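Local atomic coordinates of aromatic-L-amino-acid decarboxylase (Catharanthus roseus, PDB entry 6EEW), a protein that catalyses the pyridoxal 5'-phosphate-dependent decarboxylation of L-tryptophan to tryptamine and of 5-hydroxy-L-tryptophan to serotonin. Residues A257-T262 against R301-G306; E228-I233 against V417-F422; A99-T104 against A288-S293. All coordinates share one frame; numbering follows the deposited sequence.

How the interactions relate
Six segments make three contacts, met along the chain in the order 99-104, 228-233, 257-262, 288-293, 301-306 and 417-422. Interaction 3 opens first and closes a long loop at 288-293. Interaction 2, begun at 228-233, closes an equally long one at 417-422 and so crosses interaction 3. Interaction 1 spans only 38 intervening residues, lies nested within interaction 2 and also crosses interaction 3. Interaction 1 ties the end of strand 251-258 to the turn after helix 298-301, interaction 2 the loop after strand 220-223 to the connection between strands 414-416 and 424-429, and interaction 3 the loop after strand 283-287 to segment 99-104. Phe422 joins all three, touching Tyr303, Tyr290 and Ala291.

Interaction 1. Residues A257-T262 against R301-G306; sequences ATLGTT and RHYLDG. With TRP (tryptophan), chain E.
Leu259, the first residue past the end of strand 251-258, faces Tyr303 in the short 3-10 turn 302-304, with 7.7 Å between their CA atoms. The turn is closed by Leu304 N bonding to Arg301 O at 2.9 Å, and the next amide, of Asp305, bonds to His302 O. Leu259 carries its side of the contact alone. With CG anti to the backbone N (chi1 -158°), it sends both methyls across the gap, where they straddle one carbon: CD2 lies 3.8 Å and CD1 4.0 Å from Tyr303 CB. CD1 also touches the ring at CD1 of Tyr303, from an oblique direction. CD2 of Leu259 further meets the branch end CD2 of Leu304 at 4.0 Å, the two leucines running at about a right angle. Within the turn, His302 CE1 sits over the centre of the Tyr303 ring, while the guanidinium of Arg301 rests one face on Leu304 CB and bonds the carbonyls of Leu147 and Lys148. Leu259 itself stays tied to the sheet through backbone bonding with Asp287. Beyond it, Gly260 takes a positive phi and the chain runs on to Thr262, which lines the pocket of the bound tryptophan. Strand 251-258 runs parallel between 283-287 and 194-199 in the mixed seven-stranded sheet of the large domain of fold-type I pyridoxal-phosphate enzymes, whose active site lies at the strand ends.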
loop_
_atom_site.group_PDB
_atom_site.type_symbol
_atom_site.label_atom_id
_atom_site.label_comp_id
_atom_site.label_asym_id
_atom_site.label_seq_id
_atom_site.Cartn_x
_atom_site.Cartn_y
_atom_site.Cartn_z
ATOM N N ALA A 257 -12.313 15.139 -11.223
ATOM C CA ALA A 257 -12.380 15.140 -12.677
ATOM C C ALA A 257 -11.547 13.977 -13.208
ATOM O O ALA A 257 -10.341 13.892 -12.936
ATOM C CB ALA A 257 -11.878 16.469 -13.233
ATOM N N THR A 258 -12.180 13.110 -13.996
ATOM C CA THR A 258 -11.566 11.882 -14.482
ATOM C C THR A 258 -11.089 12.026 -15.923
ATOM O O THR A 258 -11.866 12.382 -16.819
ATOM C CB THR A 258 -12.549 10.726 -14.394
ATOM O OG1 THR A 258 -13.105 10.687 -13.078
ATOM C CG2 THR A 258 -11.838 9.412 -14.703
ATOM N N LEU A 259 -9.805 11.743 -16.128
ATOM C CA LEU A 259 -9.165 11.705 -17.433
ATOM C C LEU A 259 -8.994 10.234 -17.803
ATOM O O LEU A 259 -7.982 9.610 -17.492
ATOM C CB LEU A 259 -7.840 12.446 -17.391
ATOM C CG LEU A 259 -7.327 12.943 -18.729
ATOM C CD1 LEU A 259 -8.357 13.885 -19.343
ATOM C CD2 LEU A 259 -5.999 13.639 -18.536
ATOM N N GLY A 260 -10.009 9.670 -18.450
ATOM C CA GLY A 260 -9.965 8.285 -18.872
ATOM C C GLY A 260 -10.707 7.361 -17.934
ATOM O O GLY A 260 -10.097 6.583 -17.193
ATOM N N THR A 261 -12.034 7.439 -17.959
ATOM C CA THR A 261 -12.832 6.601 -17.084
ATOM C C THR A 261 -12.622 5.118 -17.390
ATOM O O THR A 261 -12.224 4.732 -18.493
ATOM C CB THR A 261 -14.307 6.972 -17.198
ATOM O OG1 THR A 261 -14.770 6.673 -18.523
ATOM C CG2 THR A 261 -14.483 8.453 -16.885
ATOM N N THR A 262 -12.912 4.282 -16.381
ATOM C CA THR A 262 -12.671 2.849 -16.491
ATOM C C THR A 262 -13.570 2.206 -17.533
ATOM O O THR A 262 -13.151 1.260 -18.207
ATOM C CB THR A 262 -12.892 2.159 -15.131
ATOM O OG1 THR A 262 -14.177 2.516 -14.611
ATOM C CG2 THR A 262 -11.818 2.562 -14.109
ATOM N N ARG A 301 -0.832 15.956 -24.663
ATOM C CA ARG A 301 -0.677 16.849 -23.525
ATOM C C ARG A 301 -1.815 17.856 -23.440
ATOM O O ARG A 301 -2.021 18.435 -22.368
ATOM C CB ARG A 301 0.688 17.542 -23.583
ATOM C CG ARG A 301 0.934 18.559 -22.468
ATOM C CD ARG A 301 0.689 17.988 -21.069
ATOM N NE ARG A 301 1.102 18.957 -20.050
ATOM C CZ ARG A 301 0.529 20.150 -19.903
ATOM N NH1 ARG A 301 -0.461 20.521 -20.718
ATOM N NH2 ARG A 301 0.959 20.982 -18.960
ATOM N N HIS A 302 -2.572 18.058 -24.534
ATOM C CA HIS A 302 -3.699 18.983 -24.489
ATOM C C HIS A 302 -4.715 18.570 -23.431
ATOM O O HIS A 302 -5.438 19.420 -22.897
ATOM C CB HIS A 302 -4.389 19.073 -25.857
ATOM C CG HIS A 302 -5.064 17.805 -26.281
ATOM N ND1 HIS A 302 -6.376 17.524 -25.961
ATOM C CD2 HIS A 302 -4.605 16.726 -26.958
ATOM C CE1 HIS A 302 -6.706 16.341 -26.446
ATOM N NE2 HIS A 302 -5.648 15.834 -27.055
ATOM N N TYR A 303 -4.775 17.281 -23.092
ATOM C CA TYR A 303 -5.733 16.862 -22.081
ATOM C C TYR A 303 -5.448 17.484 -20.718
ATOM O O TYR A 303 -6.326 17.474 -19.853
ATOM C CB TYR A 303 -5.771 15.347 -21.972
ATOM C CG TYR A 303 -6.636 14.696 -23.025
ATOM C CD1 TYR A 303 -7.979 14.987 -23.123
ATOM C CD2 TYR A 303 -6.105 13.751 -23.901
ATOM C CE1 TYR A 303 -8.780 14.381 -24.072
ATOM C CE2 TYR A 303 -6.893 13.122 -24.841
ATOM C CZ TYR A 303 -8.233 13.444 -24.929
ATOM O OH TYR A 303 -9.026 12.830 -25.875
ATOM N N LEU A 304 -4.232 17.967 -20.481
ATOM C CA LEU A 304 -3.914 18.638 -19.229
ATOM C C LEU A 304 -3.940 20.156 -19.341
ATOM O O LEU A 304 -3.475 20.833 -18.422
ATOM C CB LEU A 304 -2.547 18.193 -18.708
ATOM C CG LEU A 304 -2.455 16.743 -18.248
ATOM C CD1 LEU A 304 -1.046 16.423 -17.790
ATOM C CD2 LEU A 304 -3.453 16.455 -17.142
ATOM N N ASP A 305 -4.432 20.712 -20.447
ATOM C CA ASP A 305 -4.530 22.163 -20.521
ATOM C C ASP A 305 -5.383 22.658 -19.360
ATOM O O ASP A 305 -6.488 22.157 -19.135
ATOM C CB ASP A 305 -5.128 22.611 -21.862
ATOM C CG ASP A 305 -4.134 22.518 -23.025
ATOM O OD1 ASP A 305 -2.927 22.273 -22.791
ATOM O OD2 ASP A 305 -4.574 22.701 -24.182
ATOM N N GLY A 306 -4.891 23.683 -18.660
ATOM C CA GLY A 306 -5.509 24.160 -17.437
ATOM C C GLY A 306 -4.998 23.542 -16.150
ATOM O O GLY A 306 -5.441 23.947 -15.068
HETATM N N TRP E . -10.221 -0.050 -14.236
HETATM C CA TRP E . -10.651 -1.438 -14.295
HETATM C C TRP E . -11.857 -1.697 -13.395
HETATM O O TRP E . -11.733 -2.307 -12.331
HETATM C CB TRP E . -9.488 -2.361 -13.922
HETATM C CG TRP E . -8.668 -1.929 -12.724
HETATM C CD1 TRP E . -9.129 -1.401 -11.554
HETATM C CD2 TRP E . -7.233 -1.991 -12.598
HETATM N NE1 TRP E . -8.073 -1.129 -10.709
HETATM C CE2 TRP E . -6.903 -1.484 -11.326
HETATM C CE3 TRP E . -6.203 -2.425 -13.439
HETATM C CZ2 TRP E . -5.590 -1.400 -10.876
HETATM C CZ3 TRP E . -4.899 -2.342 -12.991
HETATM C CH2 TRP E . -4.604 -1.834 -11.723
HETATM O OXT TRP E . -12.988 -1.314 -13.720
#

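Interaction 2. Residues E228-I233 against V417-F422; sequences ETDFGI and VVPRNF
Asp230 and Phe231 share one first torsion, CG anti to the carbonyl carbon (chi1 -62° and -57°), and from the two central positions of a type I' turn this brings the carboxylate to Pro419 and the phenyl ring to Val418. Both residues have the positive phi that such a turn requires. The turn runs from Thr229 to Gly232 and is held twice: Gly232 N bonds to Thr229 O at 3.1 Å, and Thr229 OG1 bonds to Gly232 O at 2.8 Å, reaching it slightly tilted from the carbonyl plane. Thr226 O is a second partner of this hydroxyl. Asp230 approaches Pro419 obliquely, carboxylate against ring carbons. Its OD2 lies 3.4 Å from Pro419 CG, and its OD1 is 3.5 Å from Pro419 CD, so the two oxygens are spread along neighbouring methylenes. Phe231 and Val418 run at about a right angle to each other. Methyl CG1 of Val418 meets the phenyl ring at its edge, near the ring plane, 4.0 Å from Phe231 CE2. Arg420 takes no part across the contact and clasps its own segment: NH1 donates to Phe422 O at 2.8 Å, in the carbonyl plane and on a lone pair, while NE forms a salt bridge with Glu405. Asn421 ND2 bonds to Thr265 O, and Asp268 OD1 takes the N-H of Ile233. The contact joins the loop between strand 220-223 and helix 235-247 to the connection between strands 414-416 and 424-429 of the antiparallel sheet. Across it, Phe231 and Val418 meet by dispersion, and on the side nearer solvent the Asp230 oxygens probably attract the proline CH2 groups weakly. Shape and weak forces thus hold the loops together; their polar bonds stay within a segment or go elsewhere in the chain.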
loop_
_atom_site.group_PDB
_atom_site.type_symbol
_atom_site.label_atom_id
_atom_site.label_comp_id
_atom_site.label_asym_id
_atom_site.label_seq_id
_atom_site.Cartn_x
_atom_site.Cartn_y
_atom_site.Cartn_z
ATOM N N GLU A 228 -24.204 12.739 -25.656
ATOM C CA GLU A 228 -23.964 13.988 -26.370
ATOM C C GLU A 228 -22.597 14.588 -26.046
ATOM O O GLU A 228 -22.037 15.327 -26.865
ATOM C CB GLU A 228 -25.077 14.986 -26.051
ATOM C CG GLU A 228 -26.444 14.553 -26.550
ATOM C CD GLU A 228 -26.483 14.418 -28.073
ATOM O OE1 GLU A 228 -25.645 15.051 -28.765
ATOM O OE2 GLU A 228 -27.352 13.675 -28.579
ATOM N N THR A 229 -22.041 14.297 -24.874
ATOM C CA THR A 229 -20.691 14.736 -24.534
ATOM C C THR A 229 -19.704 13.572 -24.485
ATOM O O THR A 229 -18.622 13.696 -23.895
ATOM C CB THR A 229 -20.684 15.482 -23.198
ATOM O OG1 THR A 229 -21.251 14.649 -22.177
ATOM C CG2 THR A 229 -21.521 16.759 -23.312
ATOM N N ASP A 230 -20.062 12.437 -25.089
ATOM C CA ASP A 230 -19.284 11.206 -24.971
ATOM C C ASP A 230 -19.093 10.803 -23.511
ATOM O O ASP A 230 -18.046 10.267 -23.134
ATOM C CB ASP A 230 -17.933 11.328 -25.675
ATOM C CG ASP A 230 -18.081 11.571 -27.178
ATOM O OD1 ASP A 230 -19.096 11.114 -27.762
ATOM O OD2 ASP A 230 -17.163 12.183 -27.775
ATOM N N PHE A 231 -20.111 11.073 -22.689
ATOM C CA PHE A 231 -20.130 10.703 -21.272
ATOM C C PHE A 231 -18.980 11.345 -20.510
ATOM O O PHE A 231 -18.446 10.766 -19.560
ATOM C CB PHE A 231 -20.127 9.182 -21.088
ATOM C CG PHE A 231 -21.269 8.495 -21.784
ATOM C CD1 PHE A 231 -22.561 8.583 -21.281
ATOM C CD2 PHE A 231 -21.053 7.770 -22.946
ATOM C CE1 PHE A 231 -23.622 7.960 -21.925
ATOM C CE2 PHE A 231 -22.104 7.141 -23.589
ATOM C CZ PHE A 231 -23.390 7.237 -23.081
ATOM N N GLY A 232 -18.553 12.510 -20.979
ATOM C CA GLY A 232 -17.711 13.381 -20.196
ATOM C C GLY A 232 -18.555 14.409 -19.481
ATOM O O GLY A 232 -19.700 14.650 -19.862
ATOM N N ILE A 233 -18.014 14.985 -18.410
ATOM C CA ILE A 233 -18.780 15.956 -17.631
ATOM C C ILE A 233 -19.047 17.212 -18.453
ATOM O O ILE A 233 -18.137 17.796 -19.056
ATOM C CB ILE A 233 -18.057 16.294 -16.320
ATOM C CG1 ILE A 233 -18.004 15.060 -15.414
ATOM C CG2 ILE A 233 -18.774 17.445 -15.609
ATOM C CD1 ILE A 233 -17.451 15.331 -14.028
ATOM N N VAL A 417 -19.030 2.366 -30.452
ATOM C CA VAL A 417 -20.078 2.977 -29.639
ATOM C C VAL A 417 -19.707 4.394 -29.214
ATOM O O VAL A 417 -20.565 5.281 -29.162
ATOM C CB VAL A 417 -20.365 2.082 -28.421
ATOM C CG1 VAL A 417 -21.397 2.733 -27.515
ATOM C CG2 VAL A 417 -20.825 0.701 -28.874
ATOM N N VAL A 418 -18.434 4.637 -28.915
ATOM C CA VAL A 418 -17.973 5.942 -28.449
ATOM C C VAL A 418 -16.565 6.149 -28.987
ATOM O O VAL A 418 -15.870 5.165 -29.265
ATOM C CB VAL A 418 -18.002 6.026 -26.915
ATOM C CG1 VAL A 418 -19.430 6.105 -26.423
ATOM C CG2 VAL A 418 -17.299 4.809 -26.312
ATOM N N PRO A 419 -16.096 7.385 -29.138
ATOM C CA PRO A 419 -14.797 7.597 -29.787
ATOM C C PRO A 419 -13.664 6.960 -28.993
ATOM O O PRO A 419 -13.655 6.984 -27.762
ATOM C CB PRO A 419 -14.669 9.127 -29.851
ATOM C CG PRO A 419 -16.067 9.633 -29.687
ATOM C CD PRO A 419 -16.758 8.652 -28.797
ATOM N N ARG A 420 -12.707 6.381 -29.718
ATOM C CA ARG A 420 -11.493 5.836 -29.122
ATOM C C ARG A 420 -10.542 6.988 -28.821
ATOM O O ARG A 420 -9.989 7.588 -29.745
ATOM C CB ARG A 420 -10.848 4.819 -30.062
ATOM C CG ARG A 420 -9.492 4.305 -29.579
ATOM C CD ARG A 420 -8.586 3.862 -30.723
ATOM N NE ARG A 420 -8.333 4.950 -31.658
ATOM C CZ ARG A 420 -7.483 5.947 -31.441
ATOM N NH1 ARG A 420 -6.796 6.016 -30.311
ATOM N NH2 ARG A 420 -7.335 6.893 -32.349
ATOM N N ASN A 421 -10.356 7.302 -27.532
ATOM C CA ASN A 421 -9.471 8.390 -27.129
ATOM C C ASN A 421 -8.034 7.944 -26.917
ATOM O O ASN A 421 -7.111 8.741 -27.100
ATOM C CB ASN A 421 -9.954 9.008 -25.814
ATOM C CG ASN A 421 -11.349 9.582 -25.907
ATOM O OD1 ASN A 421 -11.678 10.302 -26.853
ATOM N ND2 ASN A 421 -12.183 9.260 -24.920
ATOM N N PHE A 422 -7.825 6.704 -26.498
ATOM C CA PHE A 422 -6.493 6.219 -26.177
ATOM C C PHE A 422 -6.318 4.807 -26.723
ATOM O O PHE A 422 -6.356 4.593 -27.937
ATOM C CB PHE A 422 -6.275 6.270 -24.657
ATOM C CG PHE A 422 -6.537 7.630 -24.052
ATOM C CD1 PHE A 422 -5.559 8.614 -24.072
ATOM C CD2 PHE A 422 -7.766 7.933 -23.497
ATOM C CE1 PHE A 422 -5.794 9.869 -23.520
ATOM C CE2 PHE A 422 -8.007 9.181 -22.941
ATOM C CZ PHE A 422 -7.009 10.152 -22.956
#

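Interaction 3. Residues A99-T104 against A288-S293; sequences AFFPAT and AAYAGS. With TRP (tryptophan), chain E.
The hydroxyl OH of Tyr290 takes the backbone N-H of Ser423, which fixes the far end of the ring that lies flat on Phe101. The two rings form an offset stack, their planes only 5° apart and their centroids 4.0 Å from each other. The first torsion of Tyr290 (chi1 159°) lays its ring along the phenyl face. Its CB, placed by the backbone, stands over the same face in a CH-pi contact, 3.9 Å from the Phe101 centroid and 24° off the normal. Phe101 CZ in turn lies over a face of Tyr290, 3.7 Å from its CD2. Tyr290 also stacks with Trp320, so the phenylalanine belongs to a larger aromatic cluster. Beside it the bound tryptophan rests against the same segment: its CE3 is 3.6 Å from Phe101 O, and its CB 3.7 Å from Phe100 CG. Phe100 also meets Phe124 of the second subunit edge-to-face, which places the pocket at the dimer interface. Thr104 OG1, bonded to Leu322 N and to the backbone O of modified Lys319, ties the segment to the cofactor lysine. The contact joins the loop leading into helix 107-119 to the loop leaving strand 283-287, with Arg469 and Ala471 of strand 465-471 packing on Phe101 and Pro102.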
loop_
_atom_site.group_PDB
_atom_site.type_symbol
_atom_site.label_atom_id
_atom_site.label_comp_id
_atom_site.label_asym_id
_atom_site.label_seq_id
_atom_site.Cartn_x
_atom_site.Cartn_y
_atom_site.Cartn_z
ATOM N N ALA A 99 -8.611 -7.253 -20.916
ATOM C CA ALA A 99 -9.656 -6.893 -19.972
ATOM C C ALA A 99 -9.291 -5.633 -19.190
ATOM O O ALA A 99 -8.137 -5.201 -19.148
ATOM C CB ALA A 99 -9.900 -8.052 -19.010
ATOM N N PHE A 100 -10.309 -5.025 -18.592
ATOM C CA PHE A 100 -10.125 -3.868 -17.727
ATOM C C PHE A 100 -9.165 -2.858 -18.337
ATOM O O PHE A 100 -9.452 -2.265 -19.385
ATOM C CB PHE A 100 -9.643 -4.332 -16.353
ATOM C CG PHE A 100 -10.457 -5.467 -15.783
ATOM C CD1 PHE A 100 -11.708 -5.234 -15.226
ATOM C CD2 PHE A 100 -9.977 -6.768 -15.816
ATOM C CE1 PHE A 100 -12.479 -6.291 -14.699
ATOM C CE2 PHE A 100 -10.735 -7.824 -15.297
ATOM C CZ PHE A 100 -11.984 -7.580 -14.736
ATOM N N PHE A 101 -8.050 -2.619 -17.657
ATOM C CA PHE A 101 -6.903 -1.895 -18.164
ATOM C C PHE A 101 -5.684 -2.774 -17.955
ATOM O O PHE A 101 -5.525 -3.354 -16.881
ATOM C CB PHE A 101 -6.667 -0.560 -17.444
ATOM C CG PHE A 101 -7.586 0.546 -17.867
ATOM C CD1 PHE A 101 -7.946 0.696 -19.193
ATOM C CD2 PHE A 101 -8.068 1.455 -16.936
ATOM C CE1 PHE A 101 -8.780 1.715 -19.582
ATOM C CE2 PHE A 101 -8.905 2.472 -17.319
ATOM C CZ PHE A 101 -9.261 2.605 -18.650
ATOM N N PRO A 102 -4.802 -2.868 -18.935
ATOM C CA PRO A 102 -3.593 -3.676 -18.752
ATOM C C PRO A 102 -2.720 -3.129 -17.633
ATOM O O PRO A 102 -2.708 -1.931 -17.344
ATOM C CB PRO A 102 -2.890 -3.576 -20.108
ATOM C CG PRO A 102 -3.443 -2.323 -20.737
ATOM C CD PRO A 102 -4.854 -2.215 -20.257
ATOM N N ALA A 103 -1.982 -4.023 -16.998
ATOM C CA ALA A 103 -0.985 -3.645 -16.007
ATOM C C ALA A 103 0.368 -3.891 -16.658
ATOM O O ALA A 103 0.878 -5.016 -16.650
ATOM C CB ALA A 103 -1.162 -4.430 -14.711
ATOM N N THR A 104 0.945 -2.835 -17.219
ATOM C CA THR A 104 2.127 -2.976 -18.057
ATOM C C THR A 104 3.385 -3.072 -17.206
ATOM O O THR A 104 3.447 -2.539 -16.097
ATOM C CB THR A 104 2.218 -1.810 -19.039
ATOM O OG1 THR A 104 2.395 -0.580 -18.321
ATOM C CG2 THR A 104 0.936 -1.735 -19.815
ATOM N N ALA A 288 -6.040 10.686 -13.213
ATOM C CA ALA A 288 -5.567 10.213 -14.502
ATOM C C ALA A 288 -4.870 8.878 -14.319
ATOM O O ALA A 288 -3.731 8.705 -14.766
ATOM C CB ALA A 288 -4.634 11.239 -15.150
ATOM N N ALA A 289 -5.531 7.942 -13.632
ATOM C CA ALA A 289 -4.888 6.665 -13.347
ATOM C C ALA A 289 -4.334 6.034 -14.618
ATOM O O ALA A 289 -3.145 5.710 -14.700
ATOM C CB ALA A 289 -5.872 5.712 -12.677
ATOM N N TYR A 290 -5.169 5.910 -15.645
ATOM C CA TYR A 290 -4.736 5.236 -16.869
ATOM C C TYR A 290 -4.171 6.226 -17.883
ATOM O O TYR A 290 -2.989 6.146 -18.237
ATOM C CB TYR A 290 -5.896 4.422 -17.465
ATOM C CG TYR A 290 -5.783 4.072 -18.938
ATOM C CD1 TYR A 290 -4.955 3.038 -19.367
ATOM C CD2 TYR A 290 -6.532 4.753 -19.901
ATOM C CE1 TYR A 290 -4.859 2.703 -20.714
ATOM C CE2 TYR A 290 -6.436 4.432 -21.270
ATOM C CZ TYR A 290 -5.603 3.409 -21.658
ATOM O OH TYR A 290 -5.507 3.075 -22.984
ATOM N N ALA A 291 -4.993 7.185 -18.331
ATOM C CA ALA A 291 -4.634 8.018 -19.478
ATOM C C ALA A 291 -3.520 9.017 -19.175
ATOM O O ALA A 291 -2.830 9.452 -20.097
ATOM C CB ALA A 291 -5.867 8.779 -19.983
ATOM N N GLY A 292 -3.311 9.376 -17.912
ATOM C CA GLY A 292 -2.267 10.339 -17.604
ATOM C C GLY A 292 -0.905 9.948 -18.149
ATOM O O GLY A 292 -0.143 10.804 -18.606
ATOM N N SER A 293 -0.579 8.654 -18.126
ATOM C CA SER A 293 0.727 8.263 -18.652
ATOM C C SER A 293 0.884 8.711 -20.102
ATOM O O SER A 293 1.970 9.161 -20.512
ATOM C CB SER A 293 0.903 6.756 -18.542
ATOM O OG SER A 293 0.866 6.368 -17.184
HETATM N N TRP E . -10.221 -0.050 -14.236
HETATM C CA TRP E . -10.651 -1.438 -14.295
HETATM C C TRP E . -11.857 -1.697 -13.395
HETATM O O TRP E . -11.733 -2.307 -12.331
HETATM C CB TRP E . -9.488 -2.361 -13.922
HETATM C CG TRP E . -8.668 -1.929 -12.724
HETATM C CD1 TRP E . -9.129 -1.401 -11.554
HETATM C CD2 TRP E . -7.233 -1.991 -12.598
HETATM N NE1 TRP E . -8.073 -1.129 -10.709
HETATM C CE2 TRP E . -6.903 -1.484 -11.326
HETATM C CE3 TRP E . -6.203 -2.425 -13.439
HETATM C CZ2 TRP E . -5.590 -1.400 -10.876
HETATM C CZ3 TRP E . -4.899 -2.342 -12.991
HETATM C CH2 TRP E . -4.604 -1.834 -11.723
HETATM O OXT TRP E . -12.988 -1.314 -13.720
#